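Local atomic coordinates of possible galactose mutarotase (Streptomyces platensis subsp. rosaceus, PDB entry 4RNL), a protein that probably interconverts the alpha and beta anomers of galactose or a related aldose. Residues Thr274-Leu279 / Tyr332-Val337; Val152-Thr157 / Ile165-Thr170; Gly278-Thr283 / Ala306-His311. All coordinates share one frame; numbering follows the deposited sequence.

How the contacts relate
All three contacts lie largely in buried parts of a beta-sandwich, contact 3 nearest the middle of the chain. Contact 2 is a regular antiparallel hairpin in one sheet, with an apolar face and a more exposed face where solvent enters. Contact 1 begins in the same sheet: S334 and Y332 pair with S167 and A169 of contact 2. Its loop then crosses to the facing sheet, where G278 and L279 also serve contact 3. E276 to H311 and T336 to T309 are polar links between contacts 1 and 3. Side chains carry most hydrogen bonds in contact 1, backbone most in contacts 2 and 3; contact 3 adds a polar face beside a bound glycerol.

Contact 1 (Thr274-Leu279 / Tyr332-Val337); sequences TTEPGL and YRSETV
T275 meets E335 through backbone and side chain together, the two side chains crossing at about a right angle. T275 N gives a hydrogen bond to E335 O (3.1 Å), and T275 OG1 accepts from E335 N (3.0 Å, N-H...O 165°). With chi1 at 51°, OG1 is tucked between its own backbone N and carbonyl carbon, where it takes the part a strand carbonyl would play. T274 and T336 lie side by side, pointing the same way, their OG1 atoms 2.9 Å apart in a hydrogen bond. E276 N donates to T274 OG1, closing an ST turn, while T336 OG1 bonds T309 OG1 in the facing sheet. E276 bends at chi2 (-73°), and its OE2 takes a short hydrogen bond from S334 OG (2.5 Å) on the lone pair turned away from OE1. The same oxygen accepts from water 1, which lies in the plane of the Y332 ring and accepts from Y332 OH; that hydroxyl also bonds L179 N. On the outer side, R333 NH1 and NH2 both reach E335 OE1 from the same face of the carboxylate, and R164 holds OE2. E276 is thus a buried carboxylate with two donors on OE2 and H311 ND1 on OE1, a network that would be expected to stabilise its negative charge and fix the turn leaving the sheet.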
loop_
_atom_site.group_PDB
_atom_site.type_symbol
_atom_site.label_atom_id
_atom_site.label_comp_id
_atom_site.label_asym_id
_atom_site.label_seq_id
_atom_site.Cartn_x
_atom_site.Cartn_y
_atom_site.Cartn_z
ATOM N N THR A 274 12.068 -2.429 0.540
ATOM C CA THR A 274 11.348 -2.779 -0.676
ATOM C C THR A 274 12.264 -3.010 -1.863
ATOM O O THR A 274 13.406 -2.552 -1.887
ATOM C CB THR A 274 10.300 -1.698 -1.046
ATOM O OG1 THR A 274 9.436 -2.189 -2.079
ATOM C CG2 THR A 274 10.979 -0.410 -1.525
ATOM N N THR A 275 11.739 -3.733 -2.848
ATOM C CA THR A 275 12.393 -3.917 -4.139
ATOM C C THR A 275 12.012 -2.786 -5.100
ATOM O O THR A 275 12.648 -2.592 -6.138
ATOM C CB THR A 275 11.932 -5.232 -4.771
ATOM O OG1 THR A 275 10.500 -5.266 -4.765
ATOM C CG2 THR A 275 12.467 -6.426 -3.975
ATOM N N GLU A 276 10.960 -2.050 -4.755
ATOM C CA GLU A 276 10.387 -1.036 -5.655
ATOM C C GLU A 276 11.272 0.194 -5.844
ATOM O O GLU A 276 12.068 0.537 -4.963
ATOM C CB GLU A 276 9.020 -0.593 -5.111
ATOM C CG GLU A 276 7.950 -1.675 -5.185
ATOM C CD GLU A 276 7.470 -1.927 -6.607
ATOM O OE1 GLU A 276 7.473 -0.980 -7.422
ATOM O OE2 GLU A 276 7.088 -3.075 -6.920
ATOM N N PRO A 277 11.109 0.890 -6.981
ATOM C CA PRO A 277 11.885 2.104 -7.251
ATOM C C PRO A 277 11.235 3.380 -6.712
ATOM O O PRO A 277 11.856 4.454 -6.699
ATOM C CB PRO A 277 11.883 2.161 -8.777
ATOM C CG PRO A 277 10.518 1.587 -9.149
ATOM C CD PRO A 277 10.301 0.478 -8.150
ATOM N N GLY A 278 9.982 3.281 -6.301
ATOM C CA GLY A 278 9.257 4.469 -5.896
ATOM C C GLY A 278 8.498 4.294 -4.596
ATOM O O GLY A 278 8.235 3.177 -4.137
ATOM N N LEU A 279 8.142 5.422 -3.996
ATOM C CA LEU A 279 7.347 5.406 -2.783
ATOM C C LEU A 279 6.395 6.584 -2.824
ATOM O O LEU A 279 6.825 7.724 -2.962
ATOM C CB LEU A 279 8.261 5.477 -1.553
ATOM C CG LEU A 279 7.635 5.480 -0.152
ATOM C CD1 LEU A 279 8.601 4.864 0.850
ATOM C CD2 LEU A 279 7.334 6.895 0.294
ATOM N N TYR A 332 6.403 -11.306 -12.591
ATOM C CA TYR A 332 6.404 -10.068 -11.819
ATOM C C TYR A 332 6.610 -10.446 -10.364
ATOM O O TYR A 332 5.966 -11.372 -9.868
ATOM C CB TYR A 332 5.054 -9.347 -11.989
ATOM C CG TYR A 332 4.817 -8.164 -11.069
ATOM C CD1 TYR A 332 5.225 -6.888 -11.428
ATOM C CD2 TYR A 332 4.157 -8.318 -9.858
ATOM C CE1 TYR A 332 5.002 -5.799 -10.598
ATOM C CE2 TYR A 332 3.930 -7.235 -9.021
ATOM C CZ TYR A 332 4.356 -5.979 -9.396
ATOM O OH TYR A 332 4.119 -4.903 -8.566
ATOM N N ARG A 333 7.517 -9.751 -9.685
ATOM C CA ARG A 333 7.720 -9.971 -8.254
ATOM C C ARG A 333 8.029 -8.660 -7.559
ATOM O O ARG A 333 8.903 -7.903 -7.987
ATOM C CB ARG A 333 8.850 -10.971 -7.983
ATOM C CG ARG A 333 9.055 -11.265 -6.476
ATOM C CD ARG A 333 10.299 -12.124 -6.195
ATOM N NE ARG A 333 10.332 -12.583 -4.805
ATOM C CZ ARG A 333 10.852 -11.886 -3.797
ATOM N NH1 ARG A 333 11.402 -10.699 -4.019
ATOM N NH2 ARG A 333 10.820 -12.373 -2.564
ATOM N N SER A 334 7.312 -8.388 -6.481
ATOM C CA SER A 334 7.590 -7.208 -5.684
ATOM C C SER A 334 7.564 -7.616 -4.224
ATOM O O SER A 334 6.771 -8.468 -3.832
ATOM C CB SER A 334 6.550 -6.128 -5.953
ATOM O OG SER A 334 6.873 -4.960 -5.232
ATOM N N GLU A 335 8.439 -7.033 -3.416
ATOM C CA GLU A 335 8.511 -7.428 -2.018
ATOM C C GLU A 335 8.735 -6.216 -1.142
ATOM O O GLU A 335 9.631 -5.409 -1.399
ATOM C CB GLU A 335 9.634 -8.454 -1.802
ATOM C CG GLU A 335 9.872 -8.793 -0.320
ATOM C CD GLU A 335 11.014 -9.780 -0.105
ATOM O OE1 GLU A 335 11.732 -10.086 -1.075
ATOM O OE2 GLU A 335 11.200 -10.244 1.044
ATOM N N THR A 336 7.906 -6.094 -0.113
ATOM C CA THR A 336 8.012 -5.003 0.839
ATOM C C THR A 336 7.946 -5.586 2.255
ATOM O O THR A 336 7.189 -6.523 2.518
ATOM C CB THR A 336 6.917 -3.940 0.583
ATOM O OG1 THR A 336 7.118 -3.360 -0.724
ATOM C CG2 THR A 336 6.992 -2.827 1.625
ATOM N N VAL A 337 8.788 -5.079 3.149
ATOM C CA VAL A 337 8.826 -5.585 4.517
ATOM C C VAL A 337 8.627 -4.420 5.472
ATOM O O VAL A 337 9.291 -3.388 5.353
ATOM C CB VAL A 337 10.173 -6.265 4.842
ATOM C CG1 VAL A 337 10.150 -6.830 6.265
ATOM C CG2 VAL A 337 10.492 -7.367 3.834
HETATM O O HOH W 1 5.189 -2.683 -9.016
#

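Contact 2 (Val152-Thr157 / Ile165-Thr170); sequences VRVTYT and IVSCAT
V154 and I165 touch by methyl groups, V154 CG1 lying 3.7 Å from I165 CG2. I165 also runs beside Y156: its CG1 is 3.9 Å from Y156 CD2, and its CG2 stands over one face of the ring. I165 CG1 is anti to the carbonyl carbon (chi1 -57°), which sets it beside the backbone N and next to the tyrosine. Further along the same face, S167 OG nestles against both methyls of V154, and V152 CG2 approaches A169 CB at 4.2 Å. Four backbone hydrogen bonds hold this register, R153 pairing with C168 and T155 with V166; the shortest runs from C168 N to R153 O (2.7 Å). CA-H...O contacts fill the intervening positions, among them I165 CA to T155 O. The strands run antiparallel at 168°. The face bearing R153, T155, V166 and C168 is wetter: water 2 bridges T155 OG1 (2.8 Å) and V166 O, donating to the carbonyl, which already accepts T155 N. Q134 NE2 gives T155 OG1 a second partner. Beyond this shell, L179 packs on V152 and S167, and L81 on V154 and Y156, covering the apolar side. Strands 132-139 and 332-342 flank the hairpin. The chemistry divides by face: methyl and ring contacts join one side to the interior of the sandwich, while on the other a carbonyl inside the sheet gains a second donor from solvent.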
loop_
_atom_site.group_PDB
_atom_site.type_symbol
_atom_site.label_atom_id
_atom_site.label_comp_id
_atom_site.label_asym_id
_atom_site.label_seq_id
_atom_site.Cartn_x
_atom_site.Cartn_y
_atom_site.Cartn_z
ATOM N N VAL A 152 -2.486 -13.622 -10.105
ATOM C CA VAL A 152 -1.813 -12.877 -9.037
ATOM C C VAL A 152 -1.819 -13.626 -7.717
ATOM O O VAL A 152 -2.847 -14.170 -7.311
ATOM C CB VAL A 152 -2.491 -11.504 -8.792
ATOM C CG1 VAL A 152 -1.741 -10.707 -7.710
ATOM C CG2 VAL A 152 -2.580 -10.710 -10.080
ATOM N N ARG A 153 -0.668 -13.640 -7.043
ATOM C CA ARG A 153 -0.570 -14.186 -5.695
ATOM C C ARG A 153 0.122 -13.174 -4.805
ATOM O O ARG A 153 1.169 -12.636 -5.162
ATOM C CB ARG A 153 0.231 -15.494 -5.681
ATOM C CG ARG A 153 -0.541 -16.678 -6.195
ATOM C CD ARG A 153 0.257 -17.960 -6.106
ATOM N NE ARG A 153 -0.595 -19.100 -6.438
ATOM C CZ ARG A 153 -0.917 -19.452 -7.678
ATOM N NH1 ARG A 153 -0.452 -18.756 -8.708
ATOM N NH2 ARG A 153 -1.706 -20.498 -7.886
ATOM N N VAL A 154 -0.466 -12.915 -3.647
ATOM C CA VAL A 154 0.116 -11.980 -2.699
ATOM C C VAL A 154 0.225 -12.698 -1.365
ATOM O O VAL A 154 -0.769 -13.191 -0.831
ATOM C CB VAL A 154 -0.741 -10.713 -2.558
ATOM C CG1 VAL A 154 -0.130 -9.780 -1.521
ATOM C CG2 VAL A 154 -0.856 -9.999 -3.903
ATOM N N THR A 155 1.444 -12.782 -0.841
ATOM C CA THR A 155 1.689 -13.599 0.332
ATOM C C THR A 155 2.080 -12.708 1.492
ATOM O O THR A 155 3.041 -11.943 1.402
ATOM C CB THR A 155 2.792 -14.637 0.060
ATOM O OG1 THR A 155 2.427 -15.433 -1.078
ATOM C CG2 THR A 155 2.983 -15.557 1.273
ATOM N N TYR A 156 1.322 -12.809 2.578
ATOM C CA TYR A 156 1.540 -12.003 3.772
ATOM C C TYR A 156 2.096 -12.936 4.845
ATOM O O TYR A 156 1.419 -13.879 5.251
ATOM C CB TYR A 156 0.213 -11.435 4.291
ATOM C CG TYR A 156 -0.585 -10.534 3.354
ATOM C CD1 TYR A 156 -1.277 -11.066 2.264
ATOM C CD2 TYR A 156 -0.698 -9.168 3.599
ATOM C CE1 TYR A 156 -2.040 -10.247 1.422
ATOM C CE2 TYR A 156 -1.457 -8.341 2.760
ATOM C CZ TYR A 156 -2.113 -8.890 1.677
ATOM O OH TYR A 156 -2.877 -8.070 0.862
ATOM N N THR A 157 3.323 -12.701 5.301
ATOM C CA THR A 157 3.874 -13.527 6.384
ATOM C C THR A 157 4.450 -12.679 7.504
ATOM O O THR A 157 4.816 -11.521 7.307
ATOM C CB THR A 157 4.954 -14.490 5.891
ATOM O OG1 THR A 157 5.950 -13.753 5.170
ATOM C CG2 THR A 157 4.345 -15.544 4.969
ATOM N N ILE A 165 5.332 -8.713 2.742
ATOM C CA ILE A 165 4.315 -8.895 1.700
ATOM C C ILE A 165 5.013 -9.096 0.361
ATOM O O ILE A 165 5.718 -8.201 -0.112
ATOM C CB ILE A 165 3.361 -7.683 1.588
ATOM C CG1 ILE A 165 2.684 -7.401 2.933
ATOM C CG2 ILE A 165 2.282 -7.958 0.551
ATOM C CD1 ILE A 165 1.833 -6.113 2.942
ATOM N N VAL A 166 4.834 -10.271 -0.241
ATOM C CA VAL A 166 5.450 -10.554 -1.542
ATOM C C VAL A 166 4.341 -10.694 -2.565
ATOM O O VAL A 166 3.437 -11.509 -2.381
ATOM C CB VAL A 166 6.281 -11.855 -1.495
ATOM C CG1 VAL A 166 6.914 -12.153 -2.868
ATOM C CG2 VAL A 166 7.349 -11.755 -0.408
ATOM N N SER A 167 4.395 -9.894 -3.629
ATOM C CA SER A 167 3.367 -9.952 -4.664
ATOM C C SER A 167 3.971 -10.557 -5.930
ATOM O O SER A 167 5.032 -10.125 -6.377
ATOM C CB SER A 167 2.807 -8.554 -4.947
ATOM O OG SER A 167 2.429 -7.906 -3.732
ATOM N N CYS A 168 3.315 -11.577 -6.480
ATOM C CA CYS A 168 3.815 -12.268 -7.668
ATOM C C CYS A 168 2.729 -12.290 -8.735
ATOM O O CYS A 168 1.541 -12.371 -8.406
ATOM C CB CYS A 168 4.217 -13.709 -7.326
ATOM S SG CYS A 168 5.653 -13.857 -6.224
ATOM N N ALA A 169 3.117 -12.212 -10.007
ATOM C CA ALA A 169 2.121 -12.315 -11.071
ATOM C C ALA A 169 2.693 -12.840 -12.366
ATOM O O ALA A 169 3.873 -12.651 -12.653
ATOM C CB ALA A 169 1.444 -10.972 -11.318
ATOM N N THR A 170 1.841 -13.495 -13.150
ATOM C CA THR A 170 2.153 -13.816 -14.543
ATOM C C THR A 170 0.944 -13.433 -15.377
ATOM O O THR A 170 -0.152 -13.272 -14.840
ATOM C CB THR A 170 2.465 -15.308 -14.756
ATOM O OG1 THR A 170 1.336 -16.097 -14.352
ATOM C CG2 THR A 170 3.702 -15.728 -13.961
HETATM O O HOH W 2 3.456 -14.381 -3.423
#

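Contact 3 (Gly278-Thr283 / Ala306-His311); sequences GLQLYT and ALETQH
G278, Q280 and Y282 pair with Q310, E308 and A306 as hydrogen-bonded antiparallel positions, the strand axes 4.4 Å apart at 156°. The pairing is distorted at G278, where G278 N to Q310 O is a weak bond (N-H...O 119°) and Q310 N approaches G278 O from above the carbonyl plane. Q280 and Q310 then cross obliquely, and Q310 NE2 donates to Q280 OE1 (2.8 Å), in the plane of that carbonyl and on a lone pair. The amide planes are turned 59° against each other. The Q280 chain is bent at chi2, which turns CD aside; its NE2 goes to D242 OD1, while Q310 NE2 also binds N244 OD1. E308 lies alongside Q280, pointing the same way; E308 OE2 stands 4.0 Å from both Q280 CG and Y282 CB and hydrogen-bonds O1 of a bound glycerol. On the opposite face L307 makes two leucine contacts: its CD2 fits tightly against L281 CD1 (3.5 Å) and meets L279 CD2 at 3.9 Å, with L272 of the facing sheet touching both L279 and L307. One side of this strand pair thus belongs to the hydrophobic filling between the sheets and the other to a polar cleft. E308, with H182 touching it from the neighbouring strand, fits the glutamate and histidine arrangement of the aldose 1-epimerase sugar site; the glycerol, probably from the crystallisation liquor, is consistent with a pocket there, set on the concave beta-sandwich surface of the galactose mutarotase fold.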
loop_
_atom_site.group_PDB
_atom_site.type_symbol
_atom_site.label_atom_id
_atom_site.label_comp_id
_atom_site.label_asym_id
_atom_site.label_seq_id
_atom_site.Cartn_x
_atom_site.Cartn_y
_atom_site.Cartn_z
ATOM N N GLY A 278 9.982 3.281 -6.301
ATOM C CA GLY A 278 9.257 4.469 -5.896
ATOM C C GLY A 278 8.498 4.294 -4.596
ATOM O O GLY A 278 8.235 3.177 -4.137
ATOM N N LEU A 279 8.142 5.422 -3.996
ATOM C CA LEU A 279 7.347 5.406 -2.783
ATOM C C LEU A 279 6.395 6.584 -2.824
ATOM O O LEU A 279 6.825 7.724 -2.962
ATOM C CB LEU A 279 8.261 5.477 -1.553
ATOM C CG LEU A 279 7.635 5.480 -0.152
ATOM C CD1 LEU A 279 8.601 4.864 0.850
ATOM C CD2 LEU A 279 7.334 6.895 0.294
ATOM N N GLN A 280 5.102 6.310 -2.695
ATOM C CA GLN A 280 4.123 7.381 -2.583
ATOM C C GLN A 280 3.958 7.716 -1.108
ATOM O O GLN A 280 3.668 6.840 -0.303
ATOM C CB GLN A 280 2.772 6.934 -3.153
ATOM C CG GLN A 280 1.765 8.067 -3.345
ATOM C CD GLN A 280 2.029 8.868 -4.599
ATOM O OE1 GLN A 280 2.829 8.461 -5.453
ATOM N NE2 GLN A 280 1.374 10.020 -4.718
ATOM N N LEU A 281 4.151 8.980 -0.751
ATOM C CA LEU A 281 3.903 9.427 0.613
ATOM C C LEU A 281 2.570 10.156 0.574
ATOM O O LEU A 281 2.420 11.116 -0.163
ATOM C CB LEU A 281 5.016 10.383 1.060
ATOM C CG LEU A 281 4.800 11.110 2.389
ATOM C CD1 LEU A 281 4.591 10.112 3.503
ATOM C CD2 LEU A 281 5.989 12.016 2.700
ATOM N N TYR A 282 1.589 9.685 1.333
ATOM C CA TYR A 282 0.288 10.343 1.343
ATOM C C TYR A 282 -0.150 10.584 2.773
ATOM O O TYR A 282 -0.204 9.659 3.578
ATOM C CB TYR A 282 -0.763 9.523 0.577
ATOM C CG TYR A 282 -2.130 10.166 0.624
ATOM C CD1 TYR A 282 -2.304 11.496 0.255
ATOM C CD2 TYR A 282 -3.245 9.449 1.049
ATOM C CE1 TYR A 282 -3.559 12.104 0.313
ATOM C CE2 TYR A 282 -4.501 10.038 1.106
ATOM C CZ TYR A 282 -4.650 11.362 0.735
ATOM O OH TYR A 282 -5.891 11.944 0.797
ATOM N N THR A 283 -0.452 11.835 3.089
ATOM C CA THR A 283 -0.752 12.207 4.468
ATOM C C THR A 283 -2.241 12.274 4.801
ATOM O O THR A 283 -2.619 12.932 5.762
ATOM C CB THR A 283 -0.075 13.543 4.848
ATOM O OG1 THR A 283 -0.391 14.536 3.857
ATOM C CG2 THR A 283 1.435 13.365 4.896
ATOM N N ALA A 306 0.387 7.022 4.717
ATOM C CA ALA A 306 0.564 5.878 3.829
ATOM C C ALA A 306 1.911 5.990 3.128
ATOM O O ALA A 306 2.228 7.023 2.533
ATOM C CB ALA A 306 -0.570 5.795 2.802
ATOM N N LEU A 307 2.706 4.925 3.215
ATOM C CA LEU A 307 3.967 4.834 2.487
ATOM C C LEU A 307 3.824 3.669 1.526
ATOM O O LEU A 307 4.006 2.519 1.912
ATOM C CB LEU A 307 5.125 4.572 3.451
ATOM C CG LEU A 307 5.344 5.634 4.531
ATOM C CD1 LEU A 307 6.339 5.153 5.582
ATOM C CD2 LEU A 307 5.843 6.895 3.899
ATOM N N GLU A 308 3.464 3.964 0.284
ATOM C CA GLU A 308 3.146 2.920 -0.684
ATOM C C GLU A 308 4.299 2.708 -1.639
ATOM O O GLU A 308 4.609 3.583 -2.457
ATOM C CB GLU A 308 1.901 3.305 -1.488
ATOM C CG GLU A 308 0.778 3.865 -0.635
ATOM C CD GLU A 308 -0.145 4.761 -1.428
ATOM O OE1 GLU A 308 -0.480 4.392 -2.567
ATOM O OE2 GLU A 308 -0.517 5.841 -0.922
ATOM N N THR A 309 4.923 1.541 -1.555
ATOM C CA THR A 309 6.037 1.227 -2.450
ATOM C C THR A 309 5.459 0.843 -3.797
ATOM O O THR A 309 4.492 0.083 -3.873
ATOM C CB THR A 309 6.882 0.090 -1.879
ATOM O OG1 THR A 309 6.037 -1.038 -1.652
ATOM C CG2 THR A 309 7.498 0.510 -0.530
ATOM N N GLN A 310 6.045 1.365 -4.873
ATOM C CA GLN A 310 5.379 1.295 -6.165
ATOM C C GLN A 310 6.318 1.672 -7.298
ATOM O O GLN A 310 7.424 2.172 -7.068
ATOM C CB GLN A 310 4.213 2.288 -6.146
ATOM C CG GLN A 310 4.702 3.728 -5.949
ATOM C CD GLN A 310 3.612 4.752 -6.121
ATOM O OE1 GLN A 310 2.428 4.416 -6.109
ATOM N NE2 GLN A 310 4.002 6.019 -6.295
ATOM N N HIS A 311 5.887 1.415 -8.529
ATOM C CA HIS A 311 6.483 2.093 -9.678
ATOM C C HIS A 311 5.823 3.474 -9.807
ATOM O O HIS A 311 4.785 3.728 -9.192
ATOM C CB HIS A 311 6.325 1.257 -10.952
ATOM C CG HIS A 311 7.379 0.202 -11.116
ATOM N ND1 HIS A 311 7.701 -0.690 -10.114
ATOM C CD2 HIS A 311 8.177 -0.104 -12.164
ATOM C CE1 HIS A 311 8.658 -1.496 -10.537
ATOM N NE2 HIS A 311 8.967 -1.162 -11.778
#